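PDB 1POI: glutaconate coenzyme a-transferase from Acidaminococcus fermentans, which catalyses the transfer of coenzyme A from acetyl-CoA to glutaconate, (R)-2-hydroxyglutarate and related acids in the hydroxyglutarate pathway of glutamate degradation. Local coordinates for residues 35-39 with 59-65; 177-183 with 209-215; 183-189 with 215-221. All blocks are in the same frame, centred on the assembly; numbering follows the deposited sequence.

All three contacts lie within the CoA-transferase domain of subunit A. Interaction 1 packs helix 32-40 against helix 55-62, beside strand 19-22 of the parallel sheet, whereas interaction 2 joins neighbouring strands of that sheet and, past a corner, of a small mixed sheet; their centres are 22 Å apart and their nearest atoms about 7 Å. Interaction 3 continues interaction 2, sharing Ser-183 and Ile-215, with centres 9 Å apart. Gln-181 O lies 2.8 Å from Arg-189 N, where strands 181-182 and 188-189 meet. Both touch another copy of subunit A. Interaction 1 is about 30 Å from interaction 3, centre to centre; the Ile-38 side chain is about 12 Å from a bound copper ion.

Interaction 1. Residues 35-39 with 59-65; sequences VFEIL and MLIGNGR
Leu-39 (m, t) forms the apolar centre, its CD2 packed 4.0 Å from Leu-60 CD2 and 3.5 Å from Asn-63 CB, its CD1 4.2 Å from Met-59 CB. Residues 35-39 are helical throughout, as are 59-62; the closest CA pair is Leu-39 and Leu-60, 7.0 Å apart. Leu-60 CD2 also meets Ile-38 CG2 at 3.7 Å and Val-35 CG1 at 4.3 Å. At one flank Met-59 makes a Met-aromatic contact, with SD 5.2 Å from the Phe-36 ring centroid at the ring edge and CE 3.6 Å from Phe-36 CE1. Helix 55-62 ends in a Schellman motif with Gly-64 at positive phi: Arg-65 N bonds Leu-60 O (2.9 Å) and Gly-64 N bonds Ile-61 O (2.6 Å). Asn-63 ND2 donates to Met-59 O (2.8 Å). At the polar edge, Arg-65 passes its guanidinium over Leu-39 CD2, and NH1 and NH2 each donate to Leu-39 O at 2.8 Å. One arginine thus joins two neighbouring helix C-termini, its positive charge suited to the carbonyl-rich end of helix 32-40.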
loop_
_atom_site.group_PDB
_atom_site.type_symbol
_atom_site.label_atom_id
_atom_site.label_comp_id
_atom_site.label_asym_id
_atom_site.label_seq_id
_atom_site.Cartn_x
_atom_site.Cartn_y
_atom_site.Cartn_z
ATOM N N VAL A 35 6.130 24.455 20.666
ATOM C CA VAL A 35 5.565 25.439 21.572
ATOM C C VAL A 35 6.324 25.424 22.894
ATOM O O VAL A 35 6.378 26.420 23.615
ATOM C CB VAL A 35 4.068 25.217 21.771
ATOM C CG1 VAL A 35 3.554 25.965 23.010
ATOM C CG2 VAL A 35 3.344 25.708 20.558
ATOM N N PHE A 36 6.971 24.312 23.190
ATOM C CA PHE A 36 7.731 24.247 24.416
ATOM C C PHE A 36 8.993 25.074 24.318
ATOM O O PHE A 36 9.314 25.799 25.243
ATOM C CB PHE A 36 8.065 22.801 24.792
ATOM C CG PHE A 36 7.058 22.177 25.703
ATOM C CD1 PHE A 36 5.748 22.641 25.726
ATOM C CD2 PHE A 36 7.424 21.141 26.563
ATOM C CE1 PHE A 36 4.804 22.095 26.598
ATOM C CE2 PHE A 36 6.483 20.588 27.446
ATOM C CZ PHE A 36 5.169 21.069 27.459
ATOM N N GLU A 37 9.692 24.978 23.192
ATOM C CA GLU A 37 10.938 25.711 22.979
ATOM C C GLU A 37 10.687 27.233 22.860
ATOM O O GLU A 37 11.484 28.049 23.332
ATOM C CB GLU A 37 11.663 25.175 21.756
ATOM C CG GLU A 37 13.094 25.648 21.661
ATOM C CD GLU A 37 14.068 24.876 22.552
ATOM O OE1 GLU A 37 13.686 23.829 23.134
ATOM O OE2 GLU A 37 15.248 25.301 22.636
ATOM N N ILE A 38 9.577 27.615 22.247
ATOM C CA ILE A 38 9.240 29.019 22.149
ATOM C C ILE A 38 9.233 29.554 23.583
ATOM O O ILE A 38 9.989 30.468 23.918
ATOM C CB ILE A 38 7.868 29.204 21.463
ATOM C CG1 ILE A 38 8.026 29.074 19.943
ATOM C CG2 ILE A 38 7.243 30.514 21.841
ATOM C CD1 ILE A 38 6.693 29.046 19.161
ATOM N N LEU A 39 8.460 28.928 24.459
ATOM C CA LEU A 39 8.398 29.352 25.869
ATOM C C LEU A 39 9.769 29.320 26.542
ATOM O O LEU A 39 10.235 30.312 27.119
ATOM C CB LEU A 39 7.464 28.444 26.666
ATOM C CG LEU A 39 5.987 28.689 26.471
ATOM C CD1 LEU A 39 5.215 27.771 27.376
ATOM C CD2 LEU A 39 5.680 30.119 26.803
ATOM N N MET A 59 -0.936 27.895 26.691
ATOM C CA MET A 59 0.342 27.976 27.348
ATOM C C MET A 59 1.053 29.296 27.052
ATOM O O MET A 59 1.536 29.950 27.978
ATOM C CB MET A 59 1.174 26.751 27.017
ATOM C CG MET A 59 0.552 25.477 27.586
ATOM S SD MET A 59 1.612 24.075 27.290
ATOM C CE MET A 59 2.783 24.263 28.553
ATOM N N LEU A 60 1.031 29.738 25.794
ATOM C CA LEU A 60 1.659 31.002 25.402
ATOM C C LEU A 60 0.989 32.176 26.128
ATOM O O LEU A 60 1.669 33.010 26.724
ATOM C CB LEU A 60 1.564 31.210 23.885
ATOM C CG LEU A 60 2.323 30.219 22.994
ATOM C CD1 LEU A 60 2.019 30.472 21.515
ATOM C CD2 LEU A 60 3.821 30.287 23.285
ATOM N N ILE A 61 -0.340 32.230 26.094
ATOM C CA ILE A 61 -1.084 33.300 26.755
ATOM C C ILE A 61 -0.774 33.358 28.255
ATOM O O ILE A 61 -0.315 34.389 28.755
ATOM C CB ILE A 61 -2.591 33.117 26.566
ATOM C CG1 ILE A 61 -2.957 33.250 25.095
ATOM C CG2 ILE A 61 -3.352 34.125 27.391
ATOM C CD1 ILE A 61 -4.399 32.955 24.824
ATOM N N GLY A 62 -1.016 32.252 28.956
ATOM C CA GLY A 62 -0.758 32.172 30.381
ATOM C C GLY A 62 0.660 32.554 30.748
ATOM O O GLY A 62 0.885 33.091 31.828
ATOM N N ASN A 63 1.623 32.219 29.898
ATOM C CA ASN A 63 3.011 32.605 30.136
ATOM C C ASN A 63 3.245 34.045 29.611
ATOM O O ASN A 63 4.380 34.450 29.319
ATOM C CB ASN A 63 3.969 31.648 29.433
ATOM C CG ASN A 63 4.204 30.365 30.220
ATOM O OD1 ASN A 63 5.169 30.259 30.997
ATOM N ND2 ASN A 63 3.353 29.365 29.990
ATOM N N GLY A 64 2.165 34.805 29.467
ATOM C CA GLY A 64 2.255 36.176 28.984
ATOM C C GLY A 64 3.071 36.474 27.732
ATOM O O GLY A 64 3.646 37.569 27.632
ATOM N N ARG A 65 3.089 35.547 26.768
ATOM C CA ARG A 65 3.839 35.733 25.523
ATOM C C ARG A 65 3.020 36.246 24.330
ATOM O O ARG A 65 3.510 36.215 23.202
ATOM C CB ARG A 65 4.520 34.434 25.079
ATOM C CG ARG A 65 5.234 33.663 26.150
ATOM C CD ARG A 65 6.493 34.308 26.649
ATOM N NE ARG A 65 7.074 33.511 27.742
ATOM C CZ ARG A 65 8.144 32.726 27.612
ATOM N NH1 ARG A 65 8.761 32.629 26.446
ATOM N NH2 ARG A 65 8.588 32.008 28.635
#

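Interaction 2. Residues 177-183 with 209-215; sequences IHAQQAS and VTCEEII
Strands 177-179 and 209-211 run parallel, their axes 4.7 Å apart at closest and crossing at -30°. Register is constant, each residue facing the one 32 positions later, from Ile-177 with Val-209 (CA-CA 5.2 Å) to Ser-183 with Ile-215 (5.1 Å). Thr-210 N donates to Ile-177 O (2.9 Å), Ala-179 N to Thr-210 O (2.8 Å) and Glu-212 N to Ala-179 O (3.0 Å). Both segments then turn a corner, at Gln-180 and Glu-212, where phi/psi becomes helical (-78/-34 and -68/-36). Beyond it they pair again: Ala-182 N donates to Glu-213 O (3.1 Å) and Ile-215 N to Ala-182 O (2.9 Å). His-178 (chi1 t, chi2 70°) shares a face with Thr-210; its ND1 hydrogen-bonds Thr-210 OG1 (2.8 Å), and NE2 donates to Glu-212 OE2 (2.9 Å), which also bonds Tyr-253. Glu-212 is m, m. On the other face Ile-177 CG1 lies 4.3 Å from Val-209 CG2, which is 4.4 Å from Ala-179 CB; across the corner, Ala-182 CB lies 4.0 Å from Cys-211 SG. Gln-180 and Gln-181 together face Arg-189, a classic beta bulge. Adjacent parallel strands joined through helix 197-203 are characteristic of a beta-alpha-beta unit in an alpha/beta CoA-transferase domain, here extended past the corner into a small mixed sheet.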
loop_
_atom_site.group_PDB
_atom_site.type_symbol
_atom_site.label_atom_id
_atom_site.label_comp_id
_atom_site.label_asym_id
_atom_site.label_seq_id
_atom_site.Cartn_x
_atom_site.Cartn_y
_atom_site.Cartn_z
ATOM N N ILE A 177 4.278 23.797 12.042
ATOM C CA ILE A 177 3.377 22.648 11.874
ATOM C C ILE A 177 4.049 21.283 12.181
ATOM O O ILE A 177 5.275 21.117 12.037
ATOM C CB ILE A 177 2.747 22.604 10.431
ATOM C CG1 ILE A 177 3.782 22.171 9.398
ATOM C CG2 ILE A 177 2.135 23.942 10.051
ATOM C CD1 ILE A 177 3.263 22.278 7.983
ATOM N N HIS A 178 3.246 20.305 12.596
ATOM C CA HIS A 178 3.786 18.987 12.910
ATOM C C HIS A 178 3.307 17.926 11.910
ATOM O O HIS A 178 2.112 17.755 11.705
ATOM C CB HIS A 178 3.394 18.581 14.332
ATOM C CG HIS A 178 4.067 17.331 14.786
ATOM N ND1 HIS A 178 5.413 17.283 15.061
ATOM C CD2 HIS A 178 3.626 16.058 14.853
ATOM C CE1 HIS A 178 5.780 16.031 15.260
ATOM N NE2 HIS A 178 4.711 15.268 15.138
ATOM N N ALA A 179 4.224 17.180 11.321
ATOM C CA ALA A 179 3.830 16.191 10.339
ATOM C C ALA A 179 4.449 14.828 10.621
ATOM O O ALA A 179 5.402 14.728 11.401
ATOM C CB ALA A 179 4.236 16.675 8.979
ATOM N N GLN A 180 3.947 13.783 9.957
ATOM C CA GLN A 180 4.459 12.434 10.181
ATOM C C GLN A 180 5.777 12.129 9.510
ATOM O O GLN A 180 6.577 11.370 10.051
ATOM C CB GLN A 180 3.432 11.372 9.819
ATOM C CG GLN A 180 2.204 11.394 10.697
ATOM C CD GLN A 180 1.225 12.418 10.227
ATOM O OE1 GLN A 180 1.539 13.226 9.361
ATOM N NE2 GLN A 180 0.013 12.356 10.722
ATOM N N GLN A 181 6.016 12.698 8.337
ATOM C CA GLN A 181 7.287 12.456 7.634
ATOM C C GLN A 181 7.723 13.694 6.846
ATOM O O GLN A 181 6.877 14.469 6.354
ATOM C CB GLN A 181 7.163 11.280 6.656
ATOM C CG GLN A 181 6.610 9.992 7.229
ATOM C CD GLN A 181 6.253 9.015 6.143
ATOM O OE1 GLN A 181 5.253 9.197 5.445
ATOM N NE2 GLN A 181 7.077 7.986 5.968
ATOM N N ALA A 182 9.033 13.858 6.715
ATOM C CA ALA A 182 9.608 14.979 5.990
ATOM C C ALA A 182 10.982 14.558 5.502
ATOM O O ALA A 182 11.549 13.585 6.003
ATOM C CB ALA A 182 9.710 16.194 6.884
ATOM N N SER A 183 11.458 15.207 4.449
ATOM C CA SER A 183 12.769 14.897 3.885
ATOM C C SER A 183 13.798 15.959 4.300
ATOM O O SER A 183 13.434 17.014 4.866
ATOM C CB SER A 183 12.672 14.849 2.356
ATOM O OG SER A 183 11.785 15.855 1.870
ATOM N N VAL A 209 9.001 22.902 10.309
ATOM C CA VAL A 209 8.250 21.659 10.320
ATOM C C VAL A 209 8.819 20.622 11.311
ATOM O O VAL A 209 9.970 20.183 11.181
ATOM C CB VAL A 209 8.168 21.047 8.869
ATOM C CG1 VAL A 209 9.559 20.673 8.373
ATOM C CG2 VAL A 209 7.269 19.806 8.832
ATOM N N THR A 210 8.069 20.307 12.364
ATOM C CA THR A 210 8.539 19.257 13.287
ATOM C C THR A 210 7.903 17.974 12.735
ATOM O O THR A 210 6.710 17.983 12.361
ATOM C CB THR A 210 8.109 19.469 14.747
ATOM O OG1 THR A 210 6.717 19.776 14.798
ATOM C CG2 THR A 210 8.907 20.586 15.396
ATOM N N CYS A 211 8.686 16.901 12.637
ATOM C CA CYS A 211 8.185 15.656 12.094
ATOM C C CYS A 211 8.554 14.398 12.912
ATOM O O CYS A 211 9.585 14.344 13.569
ATOM C CB CYS A 211 8.706 15.532 10.686
ATOM S SG CYS A 211 10.440 15.255 10.665
ATOM N N GLU A 212 7.713 13.372 12.842
ATOM C CA GLU A 212 7.917 12.118 13.563
ATOM C C GLU A 212 9.100 11.389 13.004
ATOM O O GLU A 212 9.784 10.659 13.706
ATOM C CB GLU A 212 6.687 11.240 13.413
ATOM C CG GLU A 212 5.427 11.836 13.966
ATOM C CD GLU A 212 5.396 11.793 15.474
ATOM O OE1 GLU A 212 6.181 11.031 16.063
ATOM O OE2 GLU A 212 4.575 12.507 16.077
ATOM N N GLU A 213 9.271 11.475 11.701
ATOM C CA GLU A 213 10.409 10.842 11.075
ATOM C C GLU A 213 10.850 11.576 9.831
ATOM O O GLU A 213 10.088 12.321 9.229
ATOM C CB GLU A 213 10.120 9.391 10.756
ATOM C CG GLU A 213 8.807 9.185 10.060
ATOM C CD GLU A 213 8.545 7.731 9.775
ATOM O OE1 GLU A 213 9.532 6.954 9.699
ATOM O OE2 GLU A 213 7.347 7.388 9.629
ATOM N N ILE A 214 12.091 11.319 9.458
ATOM C CA ILE A 214 12.734 11.921 8.318
ATOM C C ILE A 214 13.130 10.799 7.370
ATOM O O ILE A 214 13.749 9.815 7.797
ATOM C CB ILE A 214 14.035 12.694 8.793
ATOM C CG1 ILE A 214 13.645 13.874 9.704
ATOM C CG2 ILE A 214 14.887 13.152 7.605
ATOM C CD1 ILE A 214 14.812 14.709 10.193
ATOM N N ILE A 215 12.746 10.922 6.101
ATOM C CA ILE A 215 13.122 9.931 5.084
ATOM C C ILE A 215 13.936 10.616 3.976
ATOM O O ILE A 215 13.834 11.841 3.779
ATOM C CB ILE A 215 11.899 9.201 4.465
ATOM C CG1 ILE A 215 10.714 10.147 4.300
ATOM C CG2 ILE A 215 11.502 8.002 5.324
ATOM C CD1 ILE A 215 9.615 9.558 3.455
#

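Interaction 3. Residues 183-189 with 215-221; sequences SPDGTVR and ISDEEIR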
loop_
_atom_site.group_PDB
_atom_site.type_symbol
_atom_site.label_atom_id
_atom_site.label_comp_id
_atom_site.label_asym_id
_atom_site.label_seq_id
_atom_site.Cartn_x
_atom_site.Cartn_y
_atom_site.Cartn_z
ATOM N N SER A 183 11.458 15.207 4.449
ATOM C CA SER A 183 12.769 14.897 3.885
ATOM C C SER A 183 13.798 15.959 4.300
ATOM O O SER A 183 13.434 17.014 4.866
ATOM C CB SER A 183 12.672 14.849 2.356
ATOM O OG SER A 183 11.785 15.855 1.870
ATOM N N PRO A 184 15.094 15.699 4.062
ATOM C CA PRO A 184 16.054 16.726 4.453
ATOM C C PRO A 184 15.876 18.014 3.623
ATOM O O PRO A 184 16.329 19.072 4.023
ATOM C CB PRO A 184 17.389 16.053 4.169
ATOM C CG PRO A 184 17.090 14.635 4.458
ATOM C CD PRO A 184 15.792 14.449 3.743
ATOM N N ASP A 185 15.232 17.931 2.468
ATOM C CA ASP A 185 15.040 19.125 1.667
ATOM C C ASP A 185 13.758 19.849 1.975
ATOM O O ASP A 185 13.390 20.777 1.258
ATOM C CB ASP A 185 15.139 18.838 0.165
ATOM C CG ASP A 185 13.959 18.034 -0.391
ATOM O OD1 ASP A 185 12.835 18.051 0.159
ATOM O OD2 ASP A 185 14.181 17.376 -1.425
ATOM N N GLY A 186 13.035 19.381 2.984
ATOM C CA GLY A 186 11.800 20.055 3.348
ATOM C C GLY A 186 10.501 19.500 2.806
ATOM O O GLY A 186 9.438 20.040 3.140
ATOM N N THR A 187 10.547 18.467 1.956
ATOM C CA THR A 187 9.300 17.889 1.464
ATOM C C THR A 187 8.577 17.272 2.681
ATOM O O THR A 187 9.154 16.459 3.432
ATOM C CB THR A 187 9.526 16.822 0.388
ATOM O OG1 THR A 187 10.595 17.222 -0.479
ATOM C CG2 THR A 187 8.278 16.665 -0.441
ATOM N N VAL A 188 7.317 17.668 2.846
ATOM C CA VAL A 188 6.473 17.265 3.966
ATOM C C VAL A 188 5.252 16.415 3.624
ATOM O O VAL A 188 4.473 16.760 2.725
ATOM C CB VAL A 188 5.997 18.518 4.716
ATOM C CG1 VAL A 188 4.975 18.181 5.781
ATOM C CG2 VAL A 188 7.192 19.221 5.308
ATOM N N ARG A 189 5.073 15.344 4.404
ATOM C CA ARG A 189 3.966 14.392 4.273
ATOM C C ARG A 189 3.100 14.435 5.533
ATOM O O ARG A 189 3.568 14.065 6.606
ATOM C CB ARG A 189 4.515 12.965 4.154
ATOM C CG ARG A 189 4.251 12.263 2.838
ATOM C CD ARG A 189 4.970 10.916 2.800
ATOM N NE ARG A 189 5.338 10.521 1.437
ATOM C CZ ARG A 189 5.757 9.306 1.081
ATOM N NH1 ARG A 189 5.862 8.327 1.977
ATOM N NH2 ARG A 189 6.143 9.080 -0.171
ATOM N N ILE A 215 12.746 10.922 6.101
ATOM C CA ILE A 215 13.122 9.931 5.084
ATOM C C ILE A 215 13.936 10.616 3.976
ATOM O O ILE A 215 13.834 11.841 3.779
ATOM C CB ILE A 215 11.899 9.201 4.465
ATOM C CG1 ILE A 215 10.714 10.147 4.300
ATOM C CG2 ILE A 215 11.502 8.002 5.324
ATOM C CD1 ILE A 215 9.615 9.558 3.455
ATOM N N SER A 216 14.747 9.838 3.266
ATOM C CA SER A 216 15.579 10.371 2.206
ATOM C C SER A 216 14.757 11.053 1.150
ATOM O O SER A 216 13.572 10.768 0.997
ATOM C CB SER A 216 16.397 9.266 1.553
ATOM O OG SER A 216 15.591 8.401 0.781
ATOM N N ASP A 217 15.398 11.921 0.379
ATOM C CA ASP A 217 14.704 12.639 -0.677
ATOM C C ASP A 217 14.300 11.656 -1.723
ATOM O O ASP A 217 13.176 11.723 -2.201
ATOM C CB ASP A 217 15.583 13.709 -1.310
ATOM C CG ASP A 217 15.899 14.837 -0.364
ATOM O OD1 ASP A 217 14.976 15.355 0.317
ATOM O OD2 ASP A 217 17.089 15.195 -0.319
ATOM N N GLU A 218 15.196 10.733 -2.066
ATOM C CA GLU A 218 14.867 9.715 -3.061
ATOM C C GLU A 218 13.562 8.992 -2.679
ATOM O O GLU A 218 12.647 8.892 -3.486
ATOM C CB GLU A 218 16.003 8.705 -3.250
ATOM C CG GLU A 218 15.529 7.442 -3.987
ATOM C CD GLU A 218 16.644 6.648 -4.668
ATOM O OE1 GLU A 218 17.612 6.236 -3.982
ATOM O OE2 GLU A 218 16.533 6.415 -5.899
ATOM N N GLU A 219 13.450 8.602 -1.414
ATOM C CA GLU A 219 12.287 7.899 -0.887
ATOM C C GLU A 219 10.934 8.632 -0.929
ATOM O O GLU A 219 9.928 8.082 -1.381
ATOM C CB GLU A 219 12.597 7.471 0.551
ATOM C CG GLU A 219 11.514 6.655 1.232
ATOM C CD GLU A 219 11.234 5.334 0.530
ATOM O OE1 GLU A 219 12.094 4.830 -0.233
ATOM O OE2 GLU A 219 10.133 4.796 0.748
ATOM N N ILE A 220 10.899 9.858 -0.434
ATOM C CA ILE A 220 9.664 10.642 -0.374
ATOM C C ILE A 220 9.085 11.031 -1.741
ATOM O O ILE A 220 7.947 11.514 -1.855
ATOM C CB ILE A 220 9.879 11.894 0.547
ATOM C CG1 ILE A 220 8.546 12.464 1.009
ATOM C CG2 ILE A 220 10.648 12.963 -0.174
ATOM C CD1 ILE A 220 8.639 13.184 2.344
ATOM N N ARG A 221 9.865 10.797 -2.786
ATOM C CA ARG A 221 9.430 11.121 -4.127
ATOM C C ARG A 221 8.905 9.907 -4.859
ATOM O O ARG A 221 8.218 10.050 -5.873
ATOM C CB ARG A 221 10.569 11.752 -4.903
ATOM C CG ARG A 221 10.872 13.131 -4.429
ATOM C CD ARG A 221 12.321 13.504 -4.652
ATOM N NE ARG A 221 12.630 14.677 -3.837
ATOM C CZ ARG A 221 12.114 15.881 -4.055
ATOM N NH1 ARG A 221 11.280 16.078 -5.072
ATOM N NH2 ARG A 221 12.355 16.866 -3.207
HETATM O O HOH W 1 8.024 5.702 2.119
#
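Ser-183 CA makes a CA-H...O contact with Ile-215 O (3.2 Å), and its CB lies 3.1 Å from Asp-217 OD1. Pro-184 CD follows, 3.3 Å from Ile-215 O. Asp-185 carries most of the polar chemistry: OD2 forms a salt bridge with Arg-221 NH2 (2.6 Å), and OD1 accepts from Thr-187 N (2.9 Å) in an Asx turn. Its OD2 is 2.8 Å from Asp-217 OD1, a like-charge approach probably eased by the positive charge of Arg-221, itself salt-bridged to an acidic side chain of another chain. Residues 183-186 make a type I beta turn, leading into strand 188-189 of the small mixed sheet; facing it, the short, weakly bonded helical turn at about 217-221 is N-capped by Ser-216, whose OG accepts from Glu-219 N (3.1 Å). Beyond Gly-186, Thr-187 packs its CB 4.1 Å from Ile-220 CG2. Arg-189 extends its guanidinium over Ile-215 CD1; NE bonds Asn-227, NH2 donates weakly to Ile-220 O (3.5 Å), and NH1 weakly to water 1 (3.4 Å), which donates to Glu-219 OE2 (2.7 Å).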